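Local coordinates for putative peptide ABC-transport system periplasmic peptide-binding protein (Campylobacter jejuni, PDB 4OEV), which binds nickel(II) in the periplasm as the extracytoplasmic binding protein of an ABC-type importer, the family to which it belongs being generally assigned to peptide transport, at residues W291-F297 / Y441-D446; L388-F392 / R437-Y441; T394-S400 / V421-Q426. All blocks are in the same frame, centred on the assembly; numbering follows the deposited sequence.

From the N terminus, the chain first reaches the loop 291-297, which is 144 residues from its partner on helix 434-450; contact 1 closes this widest loop. Within it, the turn 388-392 meets the first part of the same helix in contact 2, and within that again 394-400 packs on helix 419-429 in contact 3, the shortest closure, so the three nest without crossing. Contacts 1 and 2 share Tyr441, and Pro390 lies against Trp291. Phe444, in segment 441-446 of contact 1, packs on Val421, Leu425 and Phe398 of contact 3. Together they tie the consecutive helices 419-429 and 434-450 to the loop 291-297, the turn 388-392 and the short helix 395-398.

Contact 1 (W291-F297 / Y441-D446); sequences WANSKNF and YKDFID
The irregular segment 291-297 runs along one side of helix 434-450, and its backbone comes nearest at Ser294, whose CA lies 5.2 Å from the CA of Lys442. This is loop-on-helix packing in a solute-binding protein of family 5, with no direct hydrogen bond joining the two segments. At one end Ala292 directs its methyl at the phenol of Tyr441, CB lying 3.6 Å from CD2. Beside it the indole of Trp291 reaches the same phenol through CH2, 4.0 Å from CE2 of Tyr441; the rings meet obliquely, their planes 78° apart.

Ile445, one helical turn on, fills the middle of the interface with two branches. Its CD1 comes 3.4 Å from OG of Ser294, and its CG2 lies 3.9 Å from CB of Phe297, whose ring then turns off to meet His285 edge-to-face. The hydroxyl of Ser294 sits between its own backbone N and carbonyl carbon (chi1 56°), which lays it over the isoleucine while CB rests on the aliphatic part of Lys442. Lys442 bends at its last torsion so that NZ returns to Asp446 in a salt bridge on the helix surface, using the syn lone pair of OD2. Within the loop, OD1 of Asn293 accepts the backbone N of Lys295 in an Asx turn and also bonds to His285, holding the bend of the chain around Ser294.

A water bridges the two segments: its bond to O of Asn296 is less certain, because that residue is poorly ordered, but it accepts from OG of Ser294 at 2.9 Å and donates to OD1 of Asp446 at 2.8 Å.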
loop_
_atom_site.group_PDB
_atom_site.type_symbol
_atom_site.label_atom_id
_atom_site.label_comp_id
_atom_site.label_asym_id
_atom_site.label_seq_id
_atom_site.Cartn_x
_atom_site.Cartn_y
_atom_site.Cartn_z
ATOM N N TRP A 291 2.215 -5.996 14.931
ATOM C CA TRP A 291 2.059 -6.736 16.177
ATOM C C TRP A 291 1.866 -8.228 15.866
ATOM O O TRP A 291 2.174 -9.105 16.696
ATOM C CB TRP A 291 0.885 -6.190 17.009
ATOM C CG TRP A 291 -0.414 -6.061 16.258
ATOM C CD1 TRP A 291 -0.919 -4.929 15.703
ATOM C CD2 TRP A 291 -1.377 -7.103 15.997
ATOM N NE1 TRP A 291 -2.122 -5.195 15.105
ATOM C CE2 TRP A 291 -2.431 -6.520 15.281
ATOM C CE3 TRP A 291 -1.448 -8.468 16.307
ATOM C CZ2 TRP A 291 -3.542 -7.250 14.868
ATOM C CZ3 TRP A 291 -2.548 -9.198 15.869
ATOM C CH2 TRP A 291 -3.570 -8.587 15.163
ATOM N N ALA A 292 1.369 -8.490 14.663
ATOM C CA ALA A 292 1.099 -9.842 14.177
ATOM C C ALA A 292 2.372 -10.653 13.877
ATOM O O ALA A 292 2.288 -11.841 13.602
ATOM C CB ALA A 292 0.249 -9.759 12.918
ATOM N N ASN A 293 3.540 -10.013 13.903
ATOM C CA ASN A 293 4.790 -10.704 13.579
ATOM C C ASN A 293 5.045 -11.825 14.593
ATOM O O ASN A 293 5.053 -11.606 15.812
ATOM C CB ASN A 293 5.957 -9.683 13.518
ATOM C CG ASN A 293 7.298 -10.302 13.098
ATOM O OD1 ASN A 293 7.394 -11.499 12.853
ATOM N ND2 ASN A 293 8.337 -9.461 12.978
ATOM N N SER A 294 5.277 -13.031 14.081
ATOM C CA SER A 294 5.524 -14.172 14.965
ATOM C C SER A 294 6.928 -14.134 15.588
ATOM O O SER A 294 7.209 -14.784 16.618
ATOM C CB SER A 294 5.313 -15.458 14.182
ATOM O OG SER A 294 6.147 -15.466 13.031
ATOM N N LYS A 295 7.816 -13.379 14.957
ATOM C CA LYS A 295 9.173 -13.146 15.461
ATOM C C LYS A 295 10.028 -14.405 15.617
ATOM O O LYS A 295 11.245 -14.303 15.757
ATOM C CB LYS A 295 9.116 -12.402 16.799
ATOM C CG LYS A 295 8.743 -10.940 16.659
ATOM C CD LYS A 295 8.829 -10.184 17.983
ATOM C CE LYS A 295 8.861 -8.691 17.720
ATOM N NZ LYS A 295 7.640 -8.246 16.972
ATOM N N ASN A 296 9.406 -15.581 15.612
ATOM C CA ASN A 296 10.174 -16.810 15.544
ATOM C C ASN A 296 9.711 -17.667 14.395
ATOM O O ASN A 296 8.831 -18.514 14.543
ATOM C CB ASN A 296 10.098 -17.605 16.827
ATOM C CG ASN A 296 11.363 -18.397 17.068
ATOM O OD1 ASN A 296 11.606 -19.416 16.411
ATOM N ND2 ASN A 296 12.188 -17.929 18.011
ATOM N N PHE A 297 10.317 -17.430 13.245
ATOM C CA PHE A 297 9.927 -18.073 12.013
ATOM C C PHE A 297 11.159 -18.580 11.282
ATOM O O PHE A 297 12.286 -18.162 11.587
ATOM C CB PHE A 297 9.128 -17.102 11.125
ATOM C CG PHE A 297 9.765 -15.739 10.994
ATOM C CD1 PHE A 297 10.745 -15.501 10.030
ATOM C CD2 PHE A 297 9.408 -14.698 11.855
ATOM C CE1 PHE A 297 11.343 -14.246 9.915
ATOM C CE2 PHE A 297 10.002 -13.440 11.753
ATOM C CZ PHE A 297 10.972 -13.209 10.784
ATOM N N TYR A 441 -1.932 -15.565 12.451
ATOM C CA TYR A 441 -0.917 -14.867 11.650
ATOM C C TYR A 441 0.376 -15.664 11.705
ATOM O O TYR A 441 1.065 -15.749 10.712
ATOM C CB TYR A 441 -0.719 -13.411 12.154
ATOM C CG TYR A 441 -1.860 -12.576 11.684
ATOM C CD1 TYR A 441 -2.197 -12.578 10.337
ATOM C CD2 TYR A 441 -2.678 -11.882 12.576
ATOM C CE1 TYR A 441 -3.260 -11.876 9.873
ATOM C CE2 TYR A 441 -3.762 -11.177 12.120
ATOM C CZ TYR A 441 -4.037 -11.167 10.759
ATOM O OH TYR A 441 -5.095 -10.483 10.249
ATOM N N LYS A 442 0.683 -16.322 12.839
ATOM C CA LYS A 442 1.852 -17.204 12.819
ATOM C C LYS A 442 1.670 -18.362 11.822
ATOM O O LYS A 442 2.579 -18.654 11.031
ATOM C CB LYS A 442 2.153 -17.744 14.217
ATOM C CG LYS A 442 3.351 -18.690 14.260
ATOM C CD LYS A 442 3.377 -19.471 15.566
ATOM C CE LYS A 442 4.729 -20.102 15.845
ATOM N NZ LYS A 442 5.004 -21.324 15.006
ATOM N N ASP A 443 0.486 -18.980 11.789
ATOM C CA ASP A 443 0.183 -20.017 10.791
ATOM C C ASP A 443 0.376 -19.479 9.363
ATOM O O ASP A 443 0.978 -20.119 8.499
ATOM C CB ASP A 443 -1.263 -20.519 10.950
ATOM C CG ASP A 443 -1.460 -21.351 12.207
ATOM O OD1 ASP A 443 -0.466 -21.878 12.733
ATOM O OD2 ASP A 443 -2.615 -21.467 12.686
ATOM N N PHE A 444 -0.124 -18.278 9.137
ATOM C CA PHE A 444 0.017 -17.631 7.868
ATOM C C PHE A 444 1.506 -17.456 7.449
ATOM O O PHE A 444 1.915 -17.833 6.325
ATOM C CB PHE A 444 -0.708 -16.278 7.947
ATOM C CG PHE A 444 -0.340 -15.320 6.832
ATOM C CD1 PHE A 444 -0.623 -15.632 5.530
ATOM C CD2 PHE A 444 0.272 -14.107 7.107
ATOM C CE1 PHE A 444 -0.308 -14.774 4.498
ATOM C CE2 PHE A 444 0.598 -13.240 6.090
ATOM C CZ PHE A 444 0.314 -13.565 4.774
ATOM N N ILE A 445 2.290 -16.874 8.355
ATOM C CA ILE A 445 3.727 -16.658 8.174
ATOM C C ILE A 445 4.465 -17.995 7.913
ATOM O O ILE A 445 5.325 -18.093 7.026
ATOM C CB ILE A 445 4.329 -15.970 9.445
ATOM C CG1 ILE A 445 3.816 -14.524 9.546
ATOM C CG2 ILE A 445 5.847 -15.965 9.430
ATOM C CD1 ILE A 445 4.121 -13.862 10.873
ATOM N N ASP A 446 4.124 -19.021 8.696
ATOM C CA ASP A 446 4.743 -20.326 8.533
ATOM C C ASP A 446 4.360 -20.943 7.211
ATOM O O ASP A 446 5.200 -21.589 6.583
ATOM C CB ASP A 446 4.351 -21.278 9.664
ATOM C CG ASP A 446 4.948 -20.900 10.993
ATOM O OD1 ASP A 446 6.006 -20.226 11.049
ATOM O OD2 ASP A 446 4.342 -21.284 12.004
HETATM O O HOH W 1 6.453 -18.317 13.056
#

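Contact 2 (L388-F392 / R437-Y441); sequences LDPDF and RKKYY
Asp389 and Arg437 approach from opposite directions, carboxylate and guanidinium lying nearly coplanar with 13° between their planes. The salt bridge is an end-on, two-bond grip: NH1 of Arg437 reaches OD2 of Asp389 at 2.7 Å, and NH2 reaches OD1 at 3.0 Å, each along a syn lone pair. OD1 has a second donor on its anti side, the backbone N of Asp391, which completes an Asx turn at the start of the type I turn 389-392. That bond restrains the carboxylate's rotation and presents it to the arginine. CG anti to the backbone N (chi1 -167°) brings the carboxylate within range of Arg437.

Pro390 is set crosswise to the phenol of Tyr441. Its CB stands over one ring face, offset toward the rim, in a CH-pi contact 4.2 Å from the ring centroid, and CG touches CE2 of Tyr441 at 3.7 Å. The same CG lies over one face of the guanidinium, so the proline lies over one face of each group. NH2 of Arg437 lies in the plane of the phenol at its edge, 2.9 Å from OH of Tyr441. A water donates to OD1 of Asp391 and accepts from the phenolic OH; OD2 of Asp391 bonds to OH of Tyr126, and OD1 forms a salt bridge with NE of Arg429.

This buried contact seats the turn that follows strand 379-384 on the first half of helix 434-450. Helix 419-429 flanks it, taking NE of Arg437 on the carbonyl of Ala428, while helix 129-132 packs against Leu388 and Phe392.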
loop_
_atom_site.group_PDB
_atom_site.type_symbol
_atom_site.label_atom_id
_atom_site.label_comp_id
_atom_site.label_asym_id
_atom_site.label_seq_id
_atom_site.Cartn_x
_atom_site.Cartn_y
_atom_site.Cartn_z
ATOM N N LEU A 388 -1.233 -0.146 9.120
ATOM C CA LEU A 388 -2.515 -0.426 9.804
ATOM C C LEU A 388 -2.706 -1.927 10.086
ATOM O O LEU A 388 -1.744 -2.697 10.024
ATOM C CB LEU A 388 -3.663 0.137 8.973
ATOM C CG LEU A 388 -3.494 1.633 8.739
ATOM C CD1 LEU A 388 -4.731 2.155 8.095
ATOM C CD2 LEU A 388 -3.155 2.405 10.015
ATOM N N ASP A 389 -3.947 -2.349 10.341
ATOM C CA ASP A 389 -4.231 -3.745 10.669
ATOM C C ASP A 389 -3.590 -4.743 9.690
ATOM O O ASP A 389 -3.578 -4.541 8.447
ATOM C CB ASP A 389 -5.764 -3.970 10.743
ATOM C CG ASP A 389 -6.107 -5.295 11.367
ATOM O OD1 ASP A 389 -6.056 -6.330 10.647
ATOM O OD2 ASP A 389 -6.345 -5.312 12.605
ATOM N N PRO A 390 -3.004 -5.819 10.232
ATOM C CA PRO A 390 -2.305 -6.787 9.363
ATOM C C PRO A 390 -3.143 -7.397 8.244
ATOM O O PRO A 390 -2.565 -7.960 7.311
ATOM C CB PRO A 390 -1.873 -7.883 10.335
ATOM C CG PRO A 390 -2.741 -7.690 11.579
ATOM C CD PRO A 390 -2.874 -6.177 11.661
ATOM N N ASP A 391 -4.468 -7.319 8.336
ATOM C CA ASP A 391 -5.345 -7.814 7.281
ATOM C C ASP A 391 -5.184 -7.055 5.977
ATOM O O ASP A 391 -5.315 -7.646 4.904
ATOM C CB ASP A 391 -6.833 -7.720 7.747
ATOM C CG ASP A 391 -7.838 -8.338 6.720
ATOM O OD1 ASP A 391 -7.687 -9.518 6.344
ATOM O OD2 ASP A 391 -8.787 -7.644 6.289
ATOM N N PHE A 392 -4.908 -5.739 6.046
ATOM C CA PHE A 392 -5.126 -4.882 4.850
ATOM C C PHE A 392 -4.207 -5.134 3.638
ATOM O O PHE A 392 -4.652 -5.045 2.455
ATOM C CB PHE A 392 -5.025 -3.402 5.271
ATOM C CG PHE A 392 -6.187 -2.945 6.100
ATOM C CD1 PHE A 392 -7.383 -3.606 6.037
ATOM C CD2 PHE A 392 -6.047 -1.891 7.005
ATOM C CE1 PHE A 392 -8.486 -3.194 6.841
ATOM C CE2 PHE A 392 -7.130 -1.487 7.796
ATOM C CZ PHE A 392 -8.347 -2.145 7.713
ATOM N N ARG A 437 -5.542 -14.138 17.239
ATOM C CA ARG A 437 -5.156 -13.494 15.980
ATOM C C ARG A 437 -3.673 -13.719 15.704
ATOM O O ARG A 437 -3.278 -14.101 14.604
ATOM C CB ARG A 437 -5.424 -11.979 16.017
ATOM C CG ARG A 437 -6.881 -11.537 15.886
ATOM C CD ARG A 437 -6.977 -10.093 15.382
ATOM N NE ARG A 437 -6.966 -10.017 13.906
ATOM C CZ ARG A 437 -6.900 -8.878 13.205
ATOM N NH1 ARG A 437 -6.844 -7.709 13.840
ATOM N NH2 ARG A 437 -6.907 -8.898 11.874
ATOM N N LYS A 438 -2.852 -13.525 16.733
ATOM C CA LYS A 438 -1.424 -13.682 16.550
ATOM C C LYS A 438 -1.095 -15.122 16.156
ATOM O O LYS A 438 -0.238 -15.347 15.310
ATOM C CB LYS A 438 -0.696 -13.271 17.808
ATOM C CG LYS A 438 -0.796 -11.792 18.050
ATOM C CD LYS A 438 0.128 -11.371 19.152
ATOM C CE LYS A 438 0.011 -9.897 19.375
ATOM N NZ LYS A 438 0.671 -9.501 20.653
ATOM N N LYS A 439 -1.820 -16.077 16.732
ATOM C CA LYS A 439 -1.624 -17.495 16.424
ATOM C C LYS A 439 -1.870 -17.781 14.952
ATOM O O LYS A 439 -1.078 -18.463 14.307
ATOM C CB LYS A 439 -2.538 -18.367 17.273
ATOM C CG LYS A 439 -2.370 -19.852 17.051
ATOM C CD LYS A 439 -3.661 -20.606 17.454
ATOM C CE LYS A 439 -3.681 -22.067 16.935
ATOM N NZ LYS A 439 -3.366 -22.269 15.465
ATOM N N TYR A 440 -2.967 -17.271 14.427
ATOM C CA TYR A 440 -3.330 -17.479 13.035
ATOM C C TYR A 440 -2.359 -16.768 12.071
ATOM O O TYR A 440 -1.998 -17.299 11.000
ATOM C CB TYR A 440 -4.756 -17.010 12.840
ATOM C CG TYR A 440 -5.755 -17.854 13.622
ATOM C CD1 TYR A 440 -5.599 -19.241 13.741
ATOM C CD2 TYR A 440 -6.848 -17.268 14.235
ATOM C CE1 TYR A 440 -6.536 -20.025 14.444
ATOM C CE2 TYR A 440 -7.779 -18.034 14.947
ATOM C CZ TYR A 440 -7.619 -19.398 15.038
ATOM O OH TYR A 440 -8.545 -20.119 15.742
ATOM N N TYR A 441 -1.932 -15.565 12.451
ATOM C CA TYR A 441 -0.917 -14.867 11.650
ATOM C C TYR A 441 0.376 -15.664 11.705
ATOM O O TYR A 441 1.065 -15.749 10.712
ATOM C CB TYR A 441 -0.719 -13.411 12.154
ATOM C CG TYR A 441 -1.860 -12.576 11.684
ATOM C CD1 TYR A 441 -2.197 -12.578 10.337
ATOM C CD2 TYR A 441 -2.678 -11.882 12.576
ATOM C CE1 TYR A 441 -3.260 -11.876 9.873
ATOM C CE2 TYR A 441 -3.762 -11.177 12.120
ATOM C CZ TYR A 441 -4.037 -11.167 10.759
ATOM O OH TYR A 441 -5.095 -10.483 10.249
HETATM O O HOH W 2 -6.022 -11.617 7.857
#

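Contact 3 (T394-S400 / V421-Q426); sequences TFRVFES and VDIALQ
Asp422, on helix 419-429, catches the chain where it leaves the short helix 395-398. This is helix-to-helix packing away from the nickel site, in which an acidic side chain holds the backbone just past a helix C-terminal end. Its CB lies 3.8 Å from OE1 of Glu399. CG stands beside its own backbone N and anti to the carbonyl carbon (chi1 -70°), which places the carboxylate beside the backbone N of Ser400. OD1 then accepts from N of Ser400 at 2.8 Å, met on the syn side but 31° out of the carboxylate plane. OD2 takes the proton of the Ser400 hydroxyl, OG, through its syn lone pair, also at 2.8 Å. One carboxylate thus holds both the amide and the side chain of a single serine. A water lies close to both OD1 of Asp422 and O of Phe398.

Glu399 crosses Asp422 at about a right angle, and its chain bends at the second torsion to bring OE1 beside NE2 of Gln426, a very short hydrogen bond (2.5 Å) whose exact length is doubtful. OE2 is hydrogen-bonded to Ser401.

Next to this polar group the two helices pack through apolar groups. Leu425 sends CD2 to OG1 of Thr394, at 3.6 Å; that threonine hydroxyl bonds to the carbonyl of Pro390. CD1 of Leu425 lies against the backbone of Thr394. Phe398 rests its CB on CG1 of Val421, while its ring leads on to Phe454. Phe395 meets CG of Gln426 at the edge of its ring and has a cation-pi partner in Arg429.

OE1 of Glu399 and OD1 of Asp422 are 3.9 Å apart, a closeness of like charges that might raise the proton affinity of one of the acids, though the two donors of Ser400 probably offset part of the cost.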
loop_
_atom_site.group_PDB
_atom_site.type_symbol
_atom_site.label_atom_id
_atom_site.label_comp_id
_atom_site.label_asym_id
_atom_site.label_seq_id
_atom_site.Cartn_x
_atom_site.Cartn_y
_atom_site.Cartn_z
ATOM N N THR A 394 -2.686 -8.119 3.324
ATOM C CA THR A 394 -2.423 -9.538 3.204
ATOM C C THR A 394 -3.569 -10.228 2.549
ATOM O O THR A 394 -3.345 -11.072 1.662
ATOM C CB THR A 394 -2.109 -10.257 4.578
ATOM O OG1 THR A 394 -3.177 -10.024 5.493
ATOM C CG2 THR A 394 -0.797 -9.781 5.207
ATOM N N PHE A 395 -4.810 -9.882 2.929
ATOM C CA PHE A 395 -5.924 -10.581 2.328
ATOM C C PHE A 395 -6.020 -10.373 0.786
ATOM O O PHE A 395 -6.078 -11.364 -0.001
ATOM C CB PHE A 395 -7.246 -10.183 3.011
ATOM C CG PHE A 395 -8.410 -11.135 2.701
ATOM C CD1 PHE A 395 -8.576 -12.283 3.441
ATOM C CD2 PHE A 395 -9.297 -10.872 1.646
ATOM C CE1 PHE A 395 -9.672 -13.180 3.167
ATOM C CE2 PHE A 395 -10.372 -11.766 1.336
ATOM C CZ PHE A 395 -10.548 -12.912 2.095
ATOM N N ARG A 396 -5.985 -9.137 0.320
ATOM C CA ARG A 396 -6.131 -8.935 -1.138
ATOM C C ARG A 396 -4.877 -9.406 -1.877
ATOM O O ARG A 396 -4.912 -9.517 -3.115
ATOM C CB ARG A 396 -6.354 -7.455 -1.492
ATOM C CG ARG A 396 -7.814 -7.029 -1.195
ATOM C CD ARG A 396 -7.987 -5.498 -1.200
ATOM N NE ARG A 396 -7.416 -4.937 0.024
ATOM C CZ ARG A 396 -7.492 -3.646 0.376
ATOM N NH1 ARG A 396 -6.967 -3.254 1.524
ATOM N NH2 ARG A 396 -8.096 -2.759 -0.400
ATOM N N VAL A 397 -3.798 -9.618 -1.130
ATOM C CA VAL A 397 -2.490 -9.930 -1.816
ATOM C C VAL A 397 -2.212 -11.437 -1.993
ATOM O O VAL A 397 -1.685 -11.849 -3.046
ATOM C CB VAL A 397 -1.329 -9.268 -1.049
ATOM C CG1 VAL A 397 0.115 -9.714 -1.592
ATOM C CG2 VAL A 397 -1.436 -7.776 -1.132
ATOM N N PHE A 398 -2.559 -12.242 -0.983
ATOM C CA PHE A 398 -2.181 -13.676 -0.912
ATOM C C PHE A 398 -3.366 -14.618 -1.002
ATOM O O PHE A 398 -3.201 -15.793 -1.300
ATOM C CB PHE A 398 -1.453 -13.963 0.412
ATOM C CG PHE A 398 -0.164 -13.133 0.572
ATOM C CD1 PHE A 398 0.941 -13.419 -0.208
ATOM C CD2 PHE A 398 -0.101 -12.083 1.478
ATOM C CE1 PHE A 398 2.116 -12.647 -0.089
ATOM C CE2 PHE A 398 1.052 -11.311 1.604
ATOM C CZ PHE A 398 2.171 -11.605 0.824
ATOM N N GLU A 399 -4.559 -14.141 -0.649
ATOM C CA GLU A 399 -5.650 -15.083 -0.599
ATOM C C GLU A 399 -6.150 -15.494 -1.973
ATOM O O GLU A 399 -6.192 -14.680 -2.946
ATOM C CB GLU A 399 -6.778 -14.481 0.294
ATOM C CG GLU A 399 -7.507 -15.477 1.192
ATOM C CD GLU A 399 -8.760 -15.906 0.512
ATOM O OE1 GLU A 399 -9.463 -16.789 1.045
ATOM O OE2 GLU A 399 -9.094 -15.293 -0.544
ATOM N N SER A 400 -6.560 -16.776 -2.085
ATOM C CA SER A 400 -6.907 -17.337 -3.399
ATOM C C SER A 400 -7.986 -16.601 -4.144
ATOM O O SER A 400 -7.896 -16.462 -5.359
ATOM C CB SER A 400 -7.433 -18.789 -3.268
ATOM O OG SER A 400 -6.338 -19.672 -3.165
ATOM N N VAL A 421 -2.529 -20.822 3.729
ATOM C CA VAL A 421 -2.586 -19.374 3.766
ATOM C C VAL A 421 -4.039 -18.894 3.780
ATOM O O VAL A 421 -4.397 -18.057 4.634
ATOM C CB VAL A 421 -1.862 -18.741 2.619
ATOM C CG1 VAL A 421 -2.222 -17.278 2.546
ATOM C CG2 VAL A 421 -0.286 -18.979 2.786
ATOM N N ASP A 422 -4.874 -19.417 2.875
ATOM C CA ASP A 422 -6.283 -18.983 2.826
ATOM C C ASP A 422 -6.962 -19.124 4.171
ATOM O O ASP A 422 -7.638 -18.199 4.623
ATOM C CB ASP A 422 -7.115 -19.746 1.787
ATOM C CG ASP A 422 -6.750 -19.399 0.364
ATOM O OD1 ASP A 422 -6.046 -18.363 0.139
ATOM O OD2 ASP A 422 -7.185 -20.156 -0.556
ATOM N N ILE A 423 -6.771 -20.278 4.813
ATOM C CA ILE A 423 -7.415 -20.590 6.080
ATOM C C ILE A 423 -6.900 -19.700 7.234
ATOM O O ILE A 423 -7.650 -19.254 8.115
ATOM C CB ILE A 423 -7.190 -22.065 6.422
ATOM C CG1 ILE A 423 -7.927 -22.943 5.415
ATOM C CG2 ILE A 423 -7.632 -22.369 7.824
ATOM C CD1 ILE A 423 -7.505 -24.416 5.470
ATOM N N ALA A 424 -5.608 -19.452 7.213
ATOM C CA ALA A 424 -4.976 -18.690 8.261
ATOM C C ALA A 424 -5.473 -17.262 8.231
ATOM O O ALA A 424 -5.836 -16.720 9.268
ATOM C CB ALA A 424 -3.454 -18.749 8.120
ATOM N N LEU A 425 -5.488 -16.648 7.056
ATOM C CA LEU A 425 -5.926 -15.255 6.953
ATOM C C LEU A 425 -7.408 -15.077 7.236
ATOM O O LEU A 425 -7.860 -14.015 7.721
ATOM C CB LEU A 425 -5.637 -14.727 5.581
ATOM C CG LEU A 425 -4.130 -14.566 5.273
ATOM C CD1 LEU A 425 -3.999 -14.038 3.888
ATOM C CD2 LEU A 425 -3.473 -13.578 6.257
ATOM N N GLN A 426 -8.184 -16.081 6.880
ATOM C CA GLN A 426 -9.632 -16.005 7.120
ATOM C C GLN A 426 -9.899 -16.088 8.571
ATOM O O GLN A 426 -10.681 -15.278 9.099
ATOM C CB GLN A 426 -10.378 -17.106 6.328
ATOM C CG GLN A 426 -10.447 -16.823 4.793
ATOM C CD GLN A 426 -11.153 -17.937 3.985
ATOM O OE1 GLN A 426 -11.946 -18.709 4.525
ATOM N NE2 GLN A 426 -10.868 -18.003 2.687
HETATM O O HOH W 3 -3.706 -18.404 -1.112
#